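Local structure of beta-glucuronidase (Dictyoglomus thermophilum, 6XXW) at residues S102-N107 with L119-E124; A210-S215 with V225-K230; K330-N335 with K569-R574; R488-W493 with K499-S504. The protein probably hydrolyses beta-D-glucuronides as a glycosyl hydrolase family 2 enzyme that forms a four-chain assembly. One frame throughout, in Å; residues are numbered along the deposited sequence. Where two conformers were deposited one is given.

The four contacts sample three regions of a family 2 glycosidase chain: contact 1 lies in the sugar-binding domain, contact 2 in the domain that follows it, and contacts 3 and 4 in the TIM barrel expected to carry the glycosidase chemistry. Contacts 3 and 4 are the nearest pair by centres, 23 Å apart with about 9 Å between nearest atoms, and 488-493 with 499-504 is nested in the long loop that contact 3 closes. Contacts 1 and 4 are farthest apart, 43 Å between centres, on opposite sides of the chain's centre. No two contacts touch. A bound Tris molecule, probably from the crystallisation liquor, lies about 6 Å from the side chain of Val212 in contact 2.

Contact 1 (S102-N107 with L119-E124); sequences SEVYVN and LPFEAE
Ser102 and Val104 face Phe121 across two strands that run in the same direction, with CA atoms 9.5 Å apart for Ser102 and Phe121 and 8.9 Å for Val104 and Ala123, too far for neighbours in one sheet and consistent with two layers of the beta-sandwich of the sugar-binding domain. The ring of Phe121 reaches across between the two strands. Its CG sits between the backbone N and the carbonyl carbon (chi1 48°), which swings the ring end toward 102-107. There CE2 meets Val104 CG2 at 3.6 Å, the methyl lying at the ring edge near its plane, while CZ reaches Ser102 CB at 3.6 Å and Ser102 OG, also 3.6 Å from Phe121 CZ, approaches obliquely. His114 stacks on Phe121, and Val95 of strand 90-99 packs against it; Leu93 of the same strand touches Val104. Ser102 OG is satisfied by the backbone O of Met140. Were Phe121 replaced by an alanine, a gap would probably open beside Val104 and His114 would lose its stacking mate. With its hydroxyl already engaged, Ser102 can be buried against the ring, and the two layers meet here through apolar contact rather than directional bonds.

Contact 2 (A210-S215 with V225-K230); sequences ALVKYS and VILRDK
Val225 and Tyr214 come at each other from opposite directions, and CG2 of the valine makes the closest approach, 3.6 Å from Tyr214 CZ. The same methyl is 3.7 Å from Tyr214 OH, and CG1 stands 4.2 Å above the ring plane, offset toward the rim. A second apolar pair continues the seam, Val212 CG2 to Leu227 CD2 at 4.2 Å. The tyrosine is positioned at both ends: a chi1 of 73° raises the ring toward 225-230, and its hydroxyl is hydrogen-bonded to Gly240 O and Asn238 ND2. Leu245 and Leu263 also pack on Val225, while Val201 and Thr203 lie against Val212. CA separations of 9.1 Å for Val212 with Leu227 and 9.3 Å for Tyr214 with Val225 give an antiparallel register at a spacing between layers. Strand 209-217 is the middle of a three-stranded sheet and strand 223-228 belongs to a separate five-stranded one, so these residues form part of the interior of a two-layer antiparallel beta-sandwich, as in the immunoglobulin-like domain of family 2 glycosidases.

Contact 3 (K330-N335 with K569-R574); sequences KWIGAN and KGVFTR
The ring of Phe572 receives Trp331 at its edge: indole atom CZ3 lies near the phenyl plane, 3.9 Å from Phe572 CE2, while seen from the indole the phenyl comes in obliquely. Ile332 CD1 also approaches the phenyl ring obliquely, 4.0 Å from Phe572 CZ. This joins the first and last beta-alpha units of a TIM barrel, where it closes. Helix 319-332 follows strand 297-305, and the loop holding 569-574 follows strand 544-550, which pairs in parallel with 297-305. The CB bond of Phe572 runs roughly alongside the helix segment, and the ring end turns in. Ile332 holds CG1 anti to its backbone N (chi1 -153°), extending CD1 to the loop, where its touch on Val571 is less certain because that valine has two deposited conformers. Phe304 of strand 297-305 touches both Ile332 and Val571. Trp331 is also packed by Gln63 of a second subunit and Asp517 of a third, so this seam borders subunit interfaces. Replacing Phe572 with a serine would probably leave Trp331 CZ3 and Ile332 CD1 without their shared apolar partner. Just past Ile332, Gly333, of positive phi, ends the helix in a Schellman motif, its N bonded to Lys330 O at 3.2 Å.

Contact 4 (R488-W493 with K499-S504); sequences RDLREW and KPIILS
Ile501 buries the most surface here, Leu490 next, and Trp493 follows, so the strand residue is wedged against the helix face between two of its residues. With CG1 of Ile501 anti to the carbonyl carbon (chi1 -58°), the side chain carries CD1 up to the helix, 3.5 Å from Trp493 CB and 3.8 Å from the backbone O of Leu490. Its other branch, CG2, faces Leu490 CD2 at 4.2 Å. Helix 482-497 is the connection of a beta-alpha-beta unit of the TIM barrel, running from strand 463-467 to the parallel neighbour strand 501-505, and these contacts lay the helix on the outside of the second strand. The indole of Trp493 starts toward Ile501 but leads away, over to Ile464 and Val466 of the first strand. Its NE1 gives a weak bond back to Asp489 OD2, one turn earlier in the helix, 3.4 Å long and bent at 141°, the acceptor sitting at the ring edge in plane. The same carboxylate oxygen is in a salt bridge with Arg468, which probably helps fix its position. Nearby, one water bridges the last turns of the helix to the chain just before the strand: it donates to Trp493 O at 2.9 Å and accepts from Lys499 N at 2.8 Å.

Contact 1 (S102-N107 with L119-E124)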
loop_
_atom_site.group_PDB
_atom_site.type_symbol
_atom_site.label_atom_id
_atom_site.label_comp_id
_atom_site.label_asym_id
_atom_site.label_seq_id
_atom_site.Cartn_x
_atom_site.Cartn_y
_atom_site.Cartn_z
ATOM N N SER A 102 -30.242 -26.332 2.314
ATOM C CA SER A 102 -30.199 -26.451 3.767
ATOM C C SER A 102 -31.271 -27.412 4.272
ATOM O O SER A 102 -32.342 -27.546 3.678
ATOM C CB SER A 102 -30.374 -25.083 4.439
ATOM O OG SER A 102 -30.160 -25.180 5.847
ATOM N N GLU A 103 -30.960 -28.079 5.384
ATOM C CA GLU A 103 -31.891 -28.923 6.125
ATOM C C GLU A 103 -31.773 -28.597 7.609
ATOM O O GLU A 103 -30.661 -28.476 8.127
ATOM C CB GLU A 103 -31.600 -30.408 5.891
ATOM C CG GLU A 103 -31.891 -30.883 4.461
ATOM C CD GLU A 103 -31.232 -32.224 4.144
ATOM O OE1 GLU A 103 -31.373 -32.695 2.999
ATOM O OE2 GLU A 103 -30.572 -32.807 5.034
ATOM N N VAL A 104 -32.912 -28.470 8.294
ATOM C CA VAL A 104 -32.953 -28.055 9.696
ATOM C C VAL A 104 -33.521 -29.189 10.541
ATOM O O VAL A 104 -34.629 -29.675 10.276
ATOM C CB VAL A 104 -33.785 -26.778 9.895
ATOM C CG1 VAL A 104 -33.774 -26.380 11.364
ATOM C CG2 VAL A 104 -33.248 -25.651 9.051
ATOM N N TYR A 105 -32.771 -29.595 11.566
ATOM C CA TYR A 105 -33.182 -30.674 12.457
ATOM C C TYR A 105 -33.350 -30.149 13.872
ATOM O O TYR A 105 -32.449 -29.495 14.406
ATOM C CB TYR A 105 -32.165 -31.814 12.471
ATOM C CG TYR A 105 -31.935 -32.451 11.127
ATOM C CD1 TYR A 105 -31.120 -31.840 10.177
ATOM C CD2 TYR A 105 -32.511 -33.681 10.811
ATOM C CE1 TYR A 105 -30.899 -32.430 8.936
ATOM C CE2 TYR A 105 -32.300 -34.269 9.576
ATOM C CZ TYR A 105 -31.491 -33.645 8.648
ATOM O OH TYR A 105 -31.268 -34.218 7.421
ATOM N N VAL A 106 -34.478 -30.479 14.493
ATOM C CA VAL A 106 -34.732 -30.166 15.897
ATOM C C VAL A 106 -34.776 -31.491 16.643
ATOM O O VAL A 106 -35.669 -32.316 16.401
ATOM C CB VAL A 106 -36.034 -29.374 16.074
ATOM C CG1 VAL A 106 -36.365 -29.214 17.549
ATOM C CG2 VAL A 106 -35.918 -28.004 15.381
ATOM N N ASN A 107 -33.806 -31.706 17.538
ATOM C CA ASN A 107 -33.660 -32.979 18.261
ATOM C C ASN A 107 -33.667 -34.170 17.303
ATOM O O ASN A 107 -34.291 -35.204 17.561
ATOM C CB ASN A 107 -34.741 -33.123 19.331
ATOM C CG ASN A 107 -34.654 -32.030 20.374
ATOM O OD1 ASN A 107 -33.572 -31.727 20.856
ATOM N ND2 ASN A 107 -35.781 -31.412 20.694
ATOM N N LEU A 119 -32.755 -16.239 0.780
ATOM C CA LEU A 119 -34.074 -15.941 1.325
ATOM C C LEU A 119 -34.342 -16.813 2.544
ATOM O O LEU A 119 -33.757 -17.896 2.678
ATOM C CB LEU A 119 -35.172 -16.138 0.264
ATOM C CG LEU A 119 -35.182 -15.055 -0.826
ATOM C CD1 LEU A 119 -36.073 -15.467 -1.994
ATOM C CD2 LEU A 119 -35.578 -13.667 -0.311
ATOM N N PRO A 120 -35.194 -16.358 3.458
ATOM C CA PRO A 120 -35.370 -17.062 4.731
ATOM C C PRO A 120 -36.327 -18.242 4.628
ATOM O O PRO A 120 -37.137 -18.361 3.704
ATOM C CB PRO A 120 -35.956 -15.984 5.643
ATOM C CG PRO A 120 -36.736 -15.129 4.714
ATOM C CD PRO A 120 -35.953 -15.089 3.427
ATOM N N PHE A 121 -36.237 -19.117 5.627
ATOM C CA PHE A 121 -37.143 -20.252 5.687
ATOM C C PHE A 121 -37.395 -20.579 7.141
ATOM O O PHE A 121 -36.580 -20.267 8.013
ATOM C CB PHE A 121 -36.600 -21.478 4.931
ATOM C CG PHE A 121 -35.162 -21.820 5.250
ATOM C CD1 PHE A 121 -34.112 -21.090 4.704
ATOM C CD2 PHE A 121 -34.859 -22.899 6.059
ATOM C CE1 PHE A 121 -32.793 -21.414 4.984
ATOM C CE2 PHE A 121 -33.548 -23.228 6.342
ATOM C CZ PHE A 121 -32.512 -22.491 5.799
ATOM N N GLU A 122 -38.537 -21.213 7.398
ATOM C CA GLU A 122 -38.948 -21.438 8.773
ATOM C C GLU A 122 -39.865 -22.642 8.855
ATOM O O GLU A 122 -40.398 -23.118 7.852
ATOM C CB GLU A 122 -39.644 -20.201 9.357
ATOM C CG GLU A 122 -40.935 -19.830 8.666
ATOM C CD GLU A 122 -41.687 -18.734 9.401
ATOM O OE1 GLU A 122 -41.046 -17.950 10.144
ATOM O OE2 GLU A 122 -42.923 -18.657 9.239
ATOM N N ALA A 123 -40.039 -23.136 10.075
ATOM C CA ALA A 123 -40.976 -24.222 10.314
ATOM C C ALA A 123 -41.536 -24.065 11.716
ATOM O O ALA A 123 -40.902 -23.458 12.582
ATOM C CB ALA A 123 -40.300 -25.586 10.160
ATOM N N GLU A 124 -42.729 -24.610 11.937
ATOM C CA GLU A 124 -43.289 -24.664 13.280
ATOM C C GLU A 124 -42.780 -25.936 13.940
ATOM O O GLU A 124 -42.833 -27.010 13.332
ATOM C CB GLU A 124 -44.819 -24.628 13.241
ATOM C CG GLU A 124 -45.421 -23.979 14.467
ATOM C CD GLU A 124 -45.530 -24.945 15.634
ATOM O OE1 GLU A 124 -45.660 -26.162 15.392
ATOM O OE2 GLU A 124 -45.496 -24.486 16.791
#

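Contact 2 (A210-S215 with V225-K230)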
loop_
_atom_site.group_PDB
_atom_site.type_symbol
_atom_site.label_atom_id
_atom_site.label_comp_id
_atom_site.label_asym_id
_atom_site.label_seq_id
_atom_site.Cartn_x
_atom_site.Cartn_y
_atom_site.Cartn_z
ATOM N N ALA A 210 -53.697 10.535 1.559
ATOM C CA ALA A 210 -53.142 9.264 1.140
ATOM C C ALA A 210 -54.003 8.148 1.712
ATOM O O ALA A 210 -54.612 8.296 2.780
ATOM C CB ALA A 210 -51.686 9.108 1.594
ATOM N N LEU A 211 -54.074 7.042 0.981
ATOM C CA LEU A 211 -54.770 5.850 1.436
ATOM C C LEU A 211 -53.764 4.735 1.638
ATOM O O LEU A 211 -52.871 4.533 0.810
ATOM C CB LEU A 211 -55.835 5.408 0.438
ATOM C CG LEU A 211 -56.687 6.560 -0.072
ATOM C CD1 LEU A 211 -57.178 6.219 -1.459
ATOM C CD2 LEU A 211 -57.835 6.794 0.894
ATOM N N VAL A 212 -53.893 4.039 2.751
ATOM C CA VAL A 212 -53.132 2.834 3.010
ATOM C C VAL A 212 -54.140 1.702 2.976
ATOM O O VAL A 212 -54.953 1.562 3.899
ATOM C CB VAL A 212 -52.393 2.903 4.354
ATOM C CG1 VAL A 212 -51.715 1.587 4.643
ATOM C CG2 VAL A 212 -51.378 4.045 4.348
ATOM N N LYS A 213 -54.123 0.919 1.899
ATOM C CA LYS A 213 -55.040 -0.205 1.755
ATOM C C LYS A 213 -54.373 -1.477 2.252
ATOM O O LYS A 213 -53.189 -1.706 2.007
ATOM C CB LYS A 213 -55.472 -0.371 0.299
ATOM C CG LYS A 213 -56.195 0.839 -0.269
ATOM C CD LYS A 213 -56.409 0.683 -1.774
ATOM C CE LYS A 213 -57.480 1.624 -2.296
ATOM N NZ LYS A 213 -57.936 1.242 -3.667
ATOM N N TYR A 214 -55.125 -2.301 2.973
ATOM C CA TYR A 214 -54.497 -3.444 3.612
ATOM C C TYR A 214 -55.406 -4.659 3.547
ATOM O O TYR A 214 -56.634 -4.548 3.470
ATOM C CB TYR A 214 -54.110 -3.148 5.072
ATOM C CG TYR A 214 -55.290 -3.077 6.028
ATOM C CD1 TYR A 214 -55.784 -4.229 6.652
ATOM C CD2 TYR A 214 -55.916 -1.862 6.298
ATOM C CE1 TYR A 214 -56.886 -4.163 7.532
ATOM C CE2 TYR A 214 -57.014 -1.789 7.164
ATOM C CZ TYR A 214 -57.490 -2.943 7.771
ATOM O OH TYR A 214 -58.568 -2.875 8.628
ATOM N N SER A 215 -54.768 -5.821 3.587
ATOM C CA SER A 215 -55.407 -7.116 3.738
ATOM C C SER A 215 -54.537 -7.953 4.656
ATOM O O SER A 215 -53.308 -7.906 4.559
ATOM C CB SER A 215 -55.574 -7.805 2.372
ATOM O OG SER A 215 -56.681 -8.680 2.418
ATOM N N VAL A 225 -56.926 -2.084 13.292
ATOM C CA VAL A 225 -55.696 -1.627 12.656
ATOM C C VAL A 225 -55.579 -0.133 12.898
ATOM O O VAL A 225 -56.543 0.610 12.686
ATOM C CB VAL A 225 -55.685 -1.943 11.150
ATOM C CG1 VAL A 225 -54.461 -1.351 10.492
ATOM C CG2 VAL A 225 -55.762 -3.455 10.919
ATOM N N ILE A 226 -54.409 0.303 13.350
ATOM C CA ILE A 226 -54.167 1.691 13.713
ATOM C C ILE A 226 -52.891 2.142 13.025
ATOM O O ILE A 226 -51.929 1.377 12.928
ATOM C CB ILE A 226 -54.052 1.863 15.240
ATOM C CG1 ILE A 226 -55.395 1.559 15.907
ATOM C CG2 ILE A 226 -53.566 3.257 15.606
ATOM C CD1 ILE A 226 -55.234 0.944 17.279
ATOM N N LEU A 227 -52.890 3.379 12.543
ATOM C CA LEU A 227 -51.722 3.991 11.938
ATOM C C LEU A 227 -51.318 5.190 12.783
ATOM O O LEU A 227 -52.165 6.026 13.123
ATOM C CB LEU A 227 -52.026 4.416 10.508
ATOM C CG LEU A 227 -50.824 4.716 9.624
ATOM C CD1 LEU A 227 -50.092 3.429 9.299
ATOM C CD2 LEU A 227 -51.310 5.385 8.371
ATOM N N ARG A 228 -50.031 5.262 13.133
ATOM C CA ARG A 228 -49.487 6.327 13.959
ATOM C C ARG A 228 -48.394 7.064 13.203
ATOM O O ARG A 228 -47.635 6.458 12.442
ATOM C CB ARG A 228 -48.900 5.781 15.263
ATOM C CG ARG A 228 -49.933 5.328 16.256
ATOM C CD ARG A 228 -49.252 4.766 17.480
ATOM N NE ARG A 228 -50.223 4.488 18.524
ATOM C CZ ARG A 228 -50.689 3.281 18.788
ATOM N NH1 ARG A 228 -50.271 2.239 18.075
ATOM N NH2 ARG A 228 -51.571 3.117 19.759
ATOM N N ASP A 229 -48.308 8.374 13.424
ATOM C CA ASP A 229 -47.267 9.178 12.799
ATOM C C ASP A 229 -45.985 9.090 13.633
ATOM O O ASP A 229 -45.879 8.298 14.574
ATOM C CB ASP A 229 -47.758 10.614 12.571
ATOM C CG ASP A 229 -47.952 11.413 13.868
ATOM O OD1 ASP A 229 -47.545 10.964 14.960
ATOM O OD2 ASP A 229 -48.524 12.521 13.782
ATOM N N LYS A 230 -45.009 9.937 13.290
ATOM C CA LYS A 230 -43.700 9.927 13.940
ATOM C C LYS A 230 -43.796 10.187 15.439
ATOM O O LYS A 230 -42.967 9.684 16.209
ATOM C CB LYS A 230 -42.794 10.984 13.301
ATOM C CG LYS A 230 -43.371 12.409 13.374
ATOM C CD LYS A 230 -42.509 13.456 12.664
ATOM C CE LYS A 230 -43.393 14.597 12.133
ATOM N NZ LYS A 230 -42.607 15.717 11.518
#

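Contact 3 (K330-N335 with K569-R574)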
loop_
_atom_site.group_PDB
_atom_site.type_symbol
_atom_site.label_atom_id
_atom_site.label_comp_id
_atom_site.label_asym_id
_atom_site.label_seq_id
_atom_site.Cartn_x
_atom_site.Cartn_y
_atom_site.Cartn_z
ATOM N N LYS A 330 -25.372 8.290 2.648
ATOM C CA LYS A 330 -25.837 9.654 2.869
ATOM C C LYS A 330 -24.695 10.656 2.736
ATOM O O LYS A 330 -24.872 11.727 2.140
ATOM C CB LYS A 330 -26.511 9.766 4.241
ATOM C CG LYS A 330 -27.916 9.151 4.296
ATOM C CD LYS A 330 -28.927 9.918 3.426
ATOM C CE LYS A 330 -29.586 11.063 4.190
ATOM N NZ LYS A 330 -30.613 11.798 3.384
ATOM N N TRP A 331 -23.506 10.308 3.250
ATOM C CA TRP A 331 -22.341 11.195 3.148
ATOM C C TRP A 331 -21.976 11.504 1.694
ATOM O O TRP A 331 -21.722 12.663 1.328
ATOM C CB TRP A 331 -21.151 10.551 3.861
ATOM C CG TRP A 331 -19.836 11.251 3.633
ATOM C CD1 TRP A 331 -19.380 12.358 4.279
ATOM C CD2 TRP A 331 -18.811 10.876 2.704
ATOM N NE1 TRP A 331 -18.127 12.704 3.810
ATOM C CE2 TRP A 331 -17.758 11.810 2.839
ATOM C CE3 TRP A 331 -18.687 9.850 1.768
ATOM C CZ2 TRP A 331 -16.594 11.746 2.069
ATOM C CZ3 TRP A 331 -17.530 9.780 0.998
ATOM C CH2 TRP A 331 -16.499 10.728 1.149
ATOM N N ILE A 332 -21.914 10.474 0.852
ATOM C CA ILE A 332 -21.520 10.679 -0.542
ATOM C C ILE A 332 -22.641 11.257 -1.392
ATOM O O ILE A 332 -22.393 11.696 -2.522
ATOM C CB ILE A 332 -20.994 9.338 -1.094
ATOM C CG1 ILE A 332 -19.976 9.583 -2.225
ATOM C CG2 ILE A 332 -22.152 8.432 -1.553
ATOM C CD1 ILE A 332 -19.396 8.295 -2.799
ATOM N N GLY A 333 -23.865 11.307 -0.875
ATOM C CA GLY A 333 -24.970 11.891 -1.609
ATOM C C GLY A 333 -25.721 10.924 -2.490
ATOM O O GLY A 333 -26.423 11.361 -3.414
ATOM N N ALA A 334 -25.575 9.624 -2.257
ATOM C CA ALA A 334 -26.333 8.644 -3.017
ATOM C C ALA A 334 -27.774 8.626 -2.538
ATOM O O ALA A 334 -28.069 8.938 -1.387
ATOM C CB ALA A 334 -25.726 7.252 -2.864
ATOM N N ASN A 335 -28.679 8.244 -3.431
ATOM C CA ASN A 335 -30.071 8.107 -3.046
ATOM C C ASN A 335 -30.619 6.716 -3.326
ATOM O O ASN A 335 -31.818 6.490 -3.124
ATOM C CB ASN A 335 -30.918 9.179 -3.748
ATOM C CG ASN A 335 -30.878 9.070 -5.268
ATOM O OD1 ASN A 335 -30.540 8.023 -5.826
ATOM N ND2 ASN A 335 -31.245 10.160 -5.951
ATOM N N LYS A 569 -13.138 -2.857 -7.933
ATOM C CA LYS A 569 -13.867 -1.726 -8.485
ATOM C C LYS A 569 -14.626 -0.924 -7.426
ATOM O O LYS A 569 -15.374 -0.010 -7.787
ATOM C CB LYS A 569 -14.840 -2.218 -9.558
ATOM C CG LYS A 569 -14.135 -2.841 -10.760
ATOM C CD LYS A 569 -14.971 -2.742 -12.024
ATOM C CE LYS A 569 -14.240 -3.372 -13.210
ATOM N NZ LYS A 569 -13.760 -4.758 -12.890
ATOM N N GLY A 570 -14.453 -1.229 -6.143
ATOM C CA GLY A 570 -15.136 -0.453 -5.123
ATOM C C GLY A 570 -14.767 1.024 -5.189
ATOM O O GLY A 570 -13.630 1.394 -5.497
ATOM N N VAL A 571 -15.759 1.881 -4.935
ATOM C CA VAL A 571 -15.510 3.298 -4.677
ATOM C C VAL A 571 -14.972 3.480 -3.255
ATOM O O VAL A 571 -14.237 4.435 -2.973
ATOM C CB VAL A 571 -16.812 4.085 -4.928
ATOM C CG1 VAL A 571 -16.808 5.431 -4.236
ATOM C CG2 VAL A 571 -17.084 4.229 -6.427
ATOM N N PHE A 572 -15.338 2.575 -2.353
ATOM C CA PHE A 572 -14.778 2.468 -1.013
ATOM C C PHE A 572 -13.935 1.202 -0.927
ATOM O O PHE A 572 -14.182 0.223 -1.636
ATOM C CB PHE A 572 -15.878 2.415 0.066
ATOM C CG PHE A 572 -16.718 3.658 0.128
ATOM C CD1 PHE A 572 -17.913 3.729 -0.567
ATOM C CD2 PHE A 572 -16.307 4.755 0.862
ATOM C CE1 PHE A 572 -18.697 4.869 -0.531
ATOM C CE2 PHE A 572 -17.088 5.913 0.898
ATOM C CZ PHE A 572 -18.292 5.962 0.204
ATOM N N THR A 573 -12.929 1.222 -0.053
ATOM C CA THR A 573 -12.209 -0.012 0.224
ATOM C C THR A 573 -13.133 -0.988 0.957
ATOM O O THR A 573 -14.226 -0.630 1.407
ATOM C CB THR A 573 -10.962 0.268 1.062
ATOM O OG1 THR A 573 -11.363 0.802 2.322
ATOM C CG2 THR A 573 -10.063 1.262 0.359
ATOM N N ARG A 574 -12.680 -2.238 1.098
ATOM C CA ARG A 574 -13.515 -3.221 1.785
ATOM C C ARG A 574 -13.757 -2.842 3.244
ATOM O O ARG A 574 -14.784 -3.225 3.821
ATOM C CB ARG A 574 -12.879 -4.606 1.707
ATOM C CG ARG A 574 -13.855 -5.735 2.029
ATOM C CD ARG A 574 -13.195 -7.071 1.807
ATOM N NE ARG A 574 -14.132 -8.187 1.648
ATOM C CZ ARG A 574 -13.846 -9.426 2.026
ATOM N NH1 ARG A 574 -12.683 -9.678 2.603
ATOM N NH2 ARG A 574 -14.707 -10.415 1.823
#

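Contact 4 (R488-W493 with K499-S504)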
loop_
_atom_site.group_PDB
_atom_site.type_symbol
_atom_site.label_atom_id
_atom_site.label_comp_id
_atom_site.label_asym_id
_atom_site.label_seq_id
_atom_site.Cartn_x
_atom_site.Cartn_y
_atom_site.Cartn_z
ATOM N N ARG A 488 -23.187 6.625 -28.552
ATOM C CA ARG A 488 -23.791 5.840 -29.624
ATOM C C ARG A 488 -24.587 4.664 -29.073
ATOM O O ARG A 488 -25.690 4.368 -29.552
ATOM C CB ARG A 488 -22.711 5.332 -30.583
ATOM C CG ARG A 488 -22.142 6.403 -31.505
ATOM C CD ARG A 488 -20.745 6.029 -32.010
ATOM N NE ARG A 488 -20.783 4.956 -32.993
ATOM C CZ ARG A 488 -21.000 5.148 -34.290
ATOM N NH1 ARG A 488 -21.198 6.377 -34.753
ATOM N NH2 ARG A 488 -21.021 4.116 -35.123
ATOM N N ASP A 489 -24.032 3.962 -28.085
ATOM C CA ASP A 489 -24.708 2.791 -27.537
ATOM C C ASP A 489 -26.017 3.177 -26.867
ATOM O O ASP A 489 -27.075 2.617 -27.180
ATOM C CB ASP A 489 -23.790 2.073 -26.547
ATOM C CG ASP A 489 -24.337 0.722 -26.125
ATOM O OD1 ASP A 489 -24.895 0.015 -26.983
ATOM O OD2 ASP A 489 -24.196 0.358 -24.950
ATOM N N LEU A 490 -25.970 4.158 -25.958
ATOM C CA LEU A 490 -27.164 4.512 -25.201
ATOM C C LEU A 490 -28.255 5.088 -26.093
ATOM O O LEU A 490 -29.441 4.863 -25.827
ATOM C CB LEU A 490 -26.818 5.487 -24.077
ATOM C CG LEU A 490 -25.932 4.879 -22.987
ATOM C CD1 LEU A 490 -25.577 5.909 -21.936
ATOM C CD2 LEU A 490 -26.619 3.667 -22.355
ATOM N N ARG A 491 -27.886 5.834 -27.143
ATOM C CA ARG A 491 -28.897 6.301 -28.092
ATOM C C ARG A 491 -29.550 5.137 -28.822
ATOM O O ARG A 491 -30.740 5.199 -29.159
ATOM C CB ARG A 491 -28.285 7.272 -29.101
ATOM C CG ARG A 491 -27.869 8.614 -28.481
ATOM C CD ARG A 491 -27.549 9.648 -29.567
ATOM N NE ARG A 491 -27.190 10.939 -28.983
ATOM C CZ ARG A 491 -28.074 11.839 -28.557
ATOM N NH1 ARG A 491 -29.373 11.600 -28.663
ATOM N NH2 ARG A 491 -27.660 12.983 -28.037
ATOM N N GLU A 492 -28.800 4.065 -29.076
ATOM C CA GLU A 492 -29.415 2.911 -29.720
ATOM C C GLU A 492 -30.358 2.177 -28.770
ATOM O O GLU A 492 -31.399 1.671 -29.201
ATOM C CB GLU A 492 -28.353 1.956 -30.264
ATOM C CG GLU A 492 -28.946 0.946 -31.255
ATOM C CD GLU A 492 -28.016 -0.210 -31.559
ATOM O OE1 GLU A 492 -26.996 -0.343 -30.856
ATOM O OE2 GLU A 492 -28.303 -0.985 -32.501
ATOM N N TRP A 493 -30.016 2.084 -27.479
ATOM C CA TRP A 493 -30.976 1.505 -26.542
ATOM C C TRP A 493 -32.284 2.284 -26.552
ATOM O O TRP A 493 -33.375 1.691 -26.531
ATOM C CB TRP A 493 -30.408 1.465 -25.124
ATOM C CG TRP A 493 -29.399 0.381 -24.891
ATOM C CD1 TRP A 493 -28.044 0.505 -24.981
ATOM C CD2 TRP A 493 -29.656 -0.989 -24.525
ATOM N NE1 TRP A 493 -27.438 -0.697 -24.685
ATOM C CE2 TRP A 493 -28.403 -1.631 -24.412
ATOM C CE3 TRP A 493 -30.822 -1.733 -24.287
ATOM C CZ2 TRP A 493 -28.276 -2.977 -24.064
ATOM C CZ3 TRP A 493 -30.695 -3.083 -23.936
ATOM C CH2 TRP A 493 -29.433 -3.686 -23.827
ATOM N N LYS A 499 -37.648 3.481 -23.604
ATOM C CA LYS A 499 -37.868 3.334 -22.175
ATOM C C LYS A 499 -36.821 4.150 -21.428
ATOM O O LYS A 499 -35.763 4.458 -21.987
ATOM C CB LYS A 499 -37.764 1.858 -21.758
ATOM C CG LYS A 499 -38.797 0.923 -22.386
ATOM C CD LYS A 499 -38.478 -0.527 -22.047
ATOM C CE LYS A 499 -39.235 -1.502 -22.960
ATOM N NZ LYS A 499 -40.701 -1.279 -22.919
ATOM N N PRO A 500 -37.073 4.519 -20.166
ATOM C CA PRO A 500 -35.998 5.134 -19.375
ATOM C C PRO A 500 -34.839 4.157 -19.244
ATOM O O PRO A 500 -35.029 2.934 -19.212
ATOM C CB PRO A 500 -36.651 5.420 -18.013
ATOM C CG PRO A 500 -38.133 5.157 -18.185
ATOM C CD PRO A 500 -38.268 4.234 -19.353
ATOM N N ILE A 501 -33.633 4.709 -19.159
ATOM C CA ILE A 501 -32.405 3.923 -19.101
ATOM C C ILE A 501 -31.613 4.315 -17.859
ATOM O O ILE A 501 -31.382 5.505 -17.603
ATOM C CB ILE A 501 -31.554 4.115 -20.370
ATOM C CG1 ILE A 501 -32.354 3.716 -21.612
ATOM C CG2 ILE A 501 -30.255 3.323 -20.273
ATOM C CD1 ILE A 501 -31.589 3.903 -22.889
ATOM N N ILE A 502 -31.197 3.315 -17.096
ATOM C CA ILE A 502 -30.234 3.482 -16.014
ATOM C C ILE A 502 -28.916 2.875 -16.471
ATOM O O ILE A 502 -28.884 1.713 -16.898
ATOM C CB ILE A 502 -30.722 2.806 -14.718
ATOM C CG1 ILE A 502 -32.035 3.430 -14.238
ATOM C CG2 ILE A 502 -29.614 2.845 -13.639
ATOM C CD1 ILE A 502 -32.690 2.684 -13.048
ATOM N N LEU A 503 -27.828 3.649 -16.393
ATOM C CA LEU A 503 -26.506 3.048 -16.561
ATOM C C LEU A 503 -26.233 2.317 -15.255
ATOM O O LEU A 503 -25.760 2.906 -14.280
ATOM C CB LEU A 503 -25.437 4.099 -16.872
ATOM C CG LEU A 503 -24.034 3.554 -17.168
ATOM C CD1 LEU A 503 -24.059 2.703 -18.410
ATOM C CD2 LEU A 503 -23.013 4.687 -17.333
ATOM N N SER A 504 -26.538 1.012 -15.237
ATOM C CA SER A 504 -26.597 0.256 -13.988
ATOM C C SER A 504 -25.241 -0.236 -13.492
ATOM O O SER A 504 -25.142 -0.639 -12.323
ATOM C CB SER A 504 -27.555 -0.931 -14.139
ATOM O OG SER A 504 -27.305 -1.640 -15.340
HETATM O O HOH W 1 -35.149 2.442 -24.319
#